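Local coordinates for protein ralf, proline/betaine transporter (Legionella pneumophila, PDB 4D7Q) that probably acts as a guanine nucleotide exchange factor, here as an engineered chimera joining the Sec7 domain of one bacterial RalF to the capping domain of another, at residues L106-D114 and Q281-F292. The protein carries 2 engineered substitutions. Numbering follows the deposited sequence.
Sequences LPGEAQKID and QVYKPSIFSRWF
Tyr-283 meets the start of helix 110-127 with its hydroxyl. The backbone N of Ala-110 donates to Tyr-283 OH at 2.9 Å, at the ring edge and nearly straight (163°). That hydroxyl in turn donates to Gln-281 OE1 over 2.8 Å, in the carbonyl plane. A water continues the network, accepting from Gln-111 N and donating to Gln-281 OE1. Two N-H groups of the helix's first turn are thus satisfied by the strand end, directly or through water.

Glu-109, the N-cap residue, crosses Gln-281 at about a right angle. Gln-281 NE2 gives a hydrogen bond to Glu-109 OE1 (2.9 Å), reaching it from above the carboxylate plane. Lys-112 NZ holds the other oxygen, Glu-109 OE2, in a salt bridge and also pairs with Asp-66.

With CG anti to the backbone N (chi1 -174°), the Phe-292 ring is carried toward 106-114. Its rim packs on the Gly-108 backbone. Phe-292 CE1 makes an apolar contact with Ile-113 CG2 (3.6 Å). Separately, Ala-110 CB rests 3.9 Å from Tyr-283 CE2.

This is a buried interdomain interface, Sec7 helix N-terminus against capping-domain strand and short helix. The chimera joins two species here, so these residue pairings are not natural ones.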
loop_
_atom_site.group_PDB
_atom_site.type_symbol
_atom_site.label_atom_id
_atom_site.label_comp_id
_atom_site.label_asym_id
_atom_site.label_seq_id
_atom_site.Cartn_x
_atom_site.Cartn_y
_atom_site.Cartn_z
ATOM N N LEU A 106 -3.882 -1.903 -6.945
ATOM C CA LEU A 106 -2.932 -1.268 -6.074
ATOM C C LEU A 106 -3.468 -0.993 -4.680
ATOM O O LEU A 106 -4.602 -0.650 -4.521
ATOM C CB LEU A 106 -2.390 0.009 -6.682
ATOM C CG LEU A 106 -1.632 -0.061 -7.989
ATOM C CD1 LEU A 106 -1.505 1.268 -8.655
ATOM C CD2 LEU A 106 -0.258 -0.623 -7.753
ATOM N N PRO A 107 -2.637 -1.165 -3.674
ATOM C CA PRO A 107 -3.105 -0.954 -2.285
ATOM C C PRO A 107 -3.349 0.532 -2.012
ATOM O O PRO A 107 -2.787 1.400 -2.712
ATOM C CB PRO A 107 -1.950 -1.502 -1.426
ATOM C CG PRO A 107 -0.751 -1.418 -2.280
ATOM C CD PRO A 107 -1.212 -1.578 -3.715
ATOM N N GLY A 108 -4.199 0.795 -1.019
ATOM C CA GLY A 108 -4.546 2.148 -0.595
ATOM C C GLY A 108 -3.811 2.588 0.657
ATOM O O GLY A 108 -4.164 3.603 1.253
ATOM N N GLU A 109 -2.805 1.802 1.083
ATOM C CA GLU A 109 -1.960 2.090 2.251
ATOM C C GLU A 109 -0.609 2.566 1.760
ATOM O O GLU A 109 -0.062 1.974 0.824
ATOM C CB GLU A 109 -1.812 0.862 3.150
ATOM C CG GLU A 109 -3.111 0.502 3.844
ATOM C CD GLU A 109 -3.073 -0.880 4.444
ATOM O OE1 GLU A 109 -2.277 -1.111 5.383
ATOM O OE2 GLU A 109 -3.766 -1.761 3.895
ATOM N N ALA A 110 -0.115 3.690 2.318
ATOM C CA ALA A 110 1.126 4.317 1.858
ATOM C C ALA A 110 2.344 3.380 1.897
ATOM O O ALA A 110 3.099 3.332 0.927
ATOM C CB ALA A 110 1.418 5.565 2.666
ATOM N N GLN A 111 2.557 2.683 3.020
ATOM C CA GLN A 111 3.734 1.796 3.166
ATOM C C GLN A 111 3.726 0.657 2.173
ATOM O O GLN A 111 4.792 0.245 1.709
ATOM C CB GLN A 111 3.828 1.229 4.581
ATOM C CG GLN A 111 4.085 2.252 5.678
ATOM C CD GLN A 111 4.290 1.485 6.958
ATOM O OE1 GLN A 111 5.157 0.614 7.050
ATOM N NE2 GLN A 111 3.411 1.668 7.911
ATOM N N LYS A 112 2.510 0.178 1.819
ATOM C CA LYS A 112 2.285 -0.869 0.829
ATOM C C LYS A 112 2.601 -0.354 -0.583
ATOM O O LYS A 112 3.360 -0.998 -1.311
ATOM C CB LYS A 112 0.864 -1.427 0.947
ATOM C CG LYS A 112 0.669 -2.236 2.224
ATOM C CD LYS A 112 -0.665 -2.920 2.301
ATOM C CE LYS A 112 -0.702 -3.783 3.543
ATOM N NZ LYS A 112 -2.097 -4.117 3.875
ATOM N N ILE A 113 2.072 0.819 -0.969
ATOM C CA ILE A 113 2.386 1.375 -2.315
ATOM C C ILE A 113 3.906 1.678 -2.437
ATOM O O ILE A 113 4.494 1.512 -3.510
ATOM C CB ILE A 113 1.463 2.580 -2.746
ATOM C CG1 ILE A 113 1.471 2.804 -4.293
ATOM C CG2 ILE A 113 1.830 3.889 -2.041
ATOM C CD1 ILE A 113 0.578 1.898 -5.076
ATOM N N ASP A 114 4.520 2.108 -1.319
ATOM C CA ASP A 114 5.939 2.405 -1.203
ATOM C C ASP A 114 6.761 1.134 -1.490
ATOM O O ASP A 114 7.702 1.178 -2.280
ATOM C CB ASP A 114 6.244 2.916 0.202
ATOM C CG ASP A 114 7.590 3.584 0.332
ATOM O OD1 ASP A 114 8.078 4.117 -0.666
ATOM O OD2 ASP A 114 8.127 3.600 1.432
ATOM N N GLN A 281 -3.747 4.182 10.881
ATOM C CA GLN A 281 -3.026 4.874 9.806
ATOM C C GLN A 281 -3.818 6.130 9.492
ATOM O O GLN A 281 -5.014 6.040 9.207
ATOM C CB GLN A 281 -2.902 4.018 8.567
ATOM C CG GLN A 281 -2.065 2.752 8.754
ATOM C CD GLN A 281 -2.173 1.930 7.501
ATOM O OE1 GLN A 281 -1.938 2.419 6.398
ATOM N NE2 GLN A 281 -2.605 0.691 7.632
ATOM N N VAL A 282 -3.160 7.301 9.627
ATOM C CA VAL A 282 -3.723 8.644 9.431
ATOM C C VAL A 282 -3.242 9.226 8.083
ATOM O O VAL A 282 -2.035 9.337 7.846
ATOM C CB VAL A 282 -3.391 9.616 10.610
ATOM C CG1 VAL A 282 -3.930 11.039 10.334
ATOM C CG2 VAL A 282 -3.936 9.085 11.950
ATOM N N TYR A 283 -4.208 9.652 7.257
ATOM C CA TYR A 283 -4.007 10.278 5.949
ATOM C C TYR A 283 -4.733 11.571 5.872
ATOM O O TYR A 283 -5.924 11.639 6.183
ATOM C CB TYR A 283 -4.534 9.389 4.815
ATOM C CG TYR A 283 -3.826 8.063 4.722
ATOM C CD1 TYR A 283 -4.192 6.994 5.543
ATOM C CD2 TYR A 283 -2.773 7.876 3.833
ATOM C CE1 TYR A 283 -3.510 5.785 5.496
ATOM C CE2 TYR A 283 -2.118 6.655 3.744
ATOM C CZ TYR A 283 -2.498 5.609 4.569
ATOM O OH TYR A 283 -1.822 4.421 4.509
ATOM N N LYS A 284 -4.040 12.604 5.440
ATOM C CA LYS A 284 -4.656 13.916 5.254
ATOM C C LYS A 284 -4.133 14.497 3.924
ATOM O O LYS A 284 -2.942 14.291 3.623
ATOM C CB LYS A 284 -4.339 14.867 6.428
ATOM C CG LYS A 284 -4.955 14.454 7.778
ATOM C CD LYS A 284 -5.043 15.604 8.780
ATOM C CE LYS A 284 -3.689 16.085 9.247
ATOM N NZ LYS A 284 -3.754 17.471 9.783
ATOM N N PRO A 285 -4.996 15.176 3.119
ATOM C CA PRO A 285 -4.518 15.795 1.856
ATOM C C PRO A 285 -3.206 16.551 2.029
ATOM O O PRO A 285 -3.044 17.335 2.963
ATOM C CB PRO A 285 -5.674 16.733 1.456
ATOM C CG PRO A 285 -6.865 16.044 1.999
ATOM C CD PRO A 285 -6.430 15.477 3.333
ATOM N N SER A 286 -2.261 16.241 1.164
ATOM C CA SER A 286 -0.944 16.803 1.210
ATOM C C SER A 286 -0.523 17.358 -0.156
ATOM O O SER A 286 -1.212 17.223 -1.102
ATOM C CB SER A 286 0.037 15.732 1.674
ATOM O OG SER A 286 -0.214 15.362 2.986
ATOM N N ILE A 287 0.638 17.970 -0.217
ATOM C CA ILE A 287 1.089 18.606 -1.421
ATOM C C ILE A 287 1.051 17.728 -2.686
ATOM O O ILE A 287 0.554 18.147 -3.663
ATOM C CB ILE A 287 2.435 19.332 -1.252
ATOM C CG1 ILE A 287 2.695 20.249 -2.448
ATOM C CG2 ILE A 287 3.566 18.356 -1.023
ATOM C CD1 ILE A 287 3.869 21.164 -2.325
ATOM N N PHE A 288 1.585 16.524 -2.625
ATOM C CA PHE A 288 1.661 15.616 -3.763
ATOM C C PHE A 288 0.804 14.339 -3.683
ATOM O O PHE A 288 1.103 13.378 -4.307
ATOM C CB PHE A 288 3.101 15.219 -4.017
ATOM C CG PHE A 288 4.035 16.374 -4.222
ATOM C CD1 PHE A 288 3.745 17.361 -5.116
ATOM C CD2 PHE A 288 5.207 16.443 -3.520
ATOM C CE1 PHE A 288 4.600 18.413 -5.283
ATOM C CE2 PHE A 288 6.056 17.478 -3.674
ATOM C CZ PHE A 288 5.762 18.464 -4.573
ATOM N N SER A 289 -0.268 14.365 -2.921
ATOM C CA SER A 289 -1.022 13.175 -2.603
ATOM C C SER A 289 -2.356 12.904 -3.318
ATOM O O SER A 289 -2.943 11.873 -3.121
ATOM C CB SER A 289 -1.226 13.105 -1.107
ATOM O OG SER A 289 -2.033 14.110 -0.623
ATOM N N ARG A 290 -2.837 13.843 -4.104
ATOM C CA ARG A 290 -4.181 13.763 -4.611
ATOM C C ARG A 290 -4.423 12.528 -5.448
ATOM O O ARG A 290 -5.465 11.945 -5.395
ATOM C CB ARG A 290 -4.563 15.027 -5.378
ATOM C CG ARG A 290 -6.033 15.293 -5.513
ATOM C CD ARG A 290 -6.405 16.652 -6.059
ATOM N NE ARG A 290 -5.322 17.385 -6.665
ATOM C CZ ARG A 290 -4.813 17.138 -7.854
ATOM N NH1 ARG A 290 -5.301 16.201 -8.624
ATOM N NH2 ARG A 290 -3.818 17.868 -8.281
ATOM N N TRP A 291 -3.432 12.115 -6.205
ATOM C CA TRP A 291 -3.723 10.973 -7.064
ATOM C C TRP A 291 -3.882 9.695 -6.249
ATOM O O TRP A 291 -4.535 8.747 -6.683
ATOM C CB TRP A 291 -2.619 10.796 -8.109
ATOM C CG TRP A 291 -1.263 10.568 -7.518
ATOM C CD1 TRP A 291 -0.271 11.493 -7.363
ATOM C CD2 TRP A 291 -0.747 9.336 -7.000
ATOM N NE1 TRP A 291 0.831 10.913 -6.781
ATOM C CE2 TRP A 291 0.564 9.589 -6.549
ATOM C CE3 TRP A 291 -1.266 8.044 -6.875
ATOM C CZ2 TRP A 291 1.362 8.598 -5.981
ATOM C CZ3 TRP A 291 -0.471 7.061 -6.311
ATOM C CH2 TRP A 291 0.828 7.344 -5.871
ATOM N N PHE A 292 -3.280 9.676 -5.063
ATOM C CA PHE A 292 -3.355 8.508 -4.180
ATOM C C PHE A 292 -4.536 8.563 -3.236
ATOM O O PHE A 292 -5.196 7.549 -3.010
ATOM C CB PHE A 292 -2.061 8.400 -3.342
ATOM C CG PHE A 292 -1.972 7.153 -2.488
ATOM C CD1 PHE A 292 -1.715 5.904 -3.065
ATOM C CD2 PHE A 292 -2.187 7.213 -1.116
ATOM C CE1 PHE A 292 -1.640 4.754 -2.270
ATOM C CE2 PHE A 292 -2.085 6.063 -0.327
ATOM C CZ PHE A 292 -1.798 4.851 -0.908
HETATM O O HOH W 1 0.865 2.696 5.377
#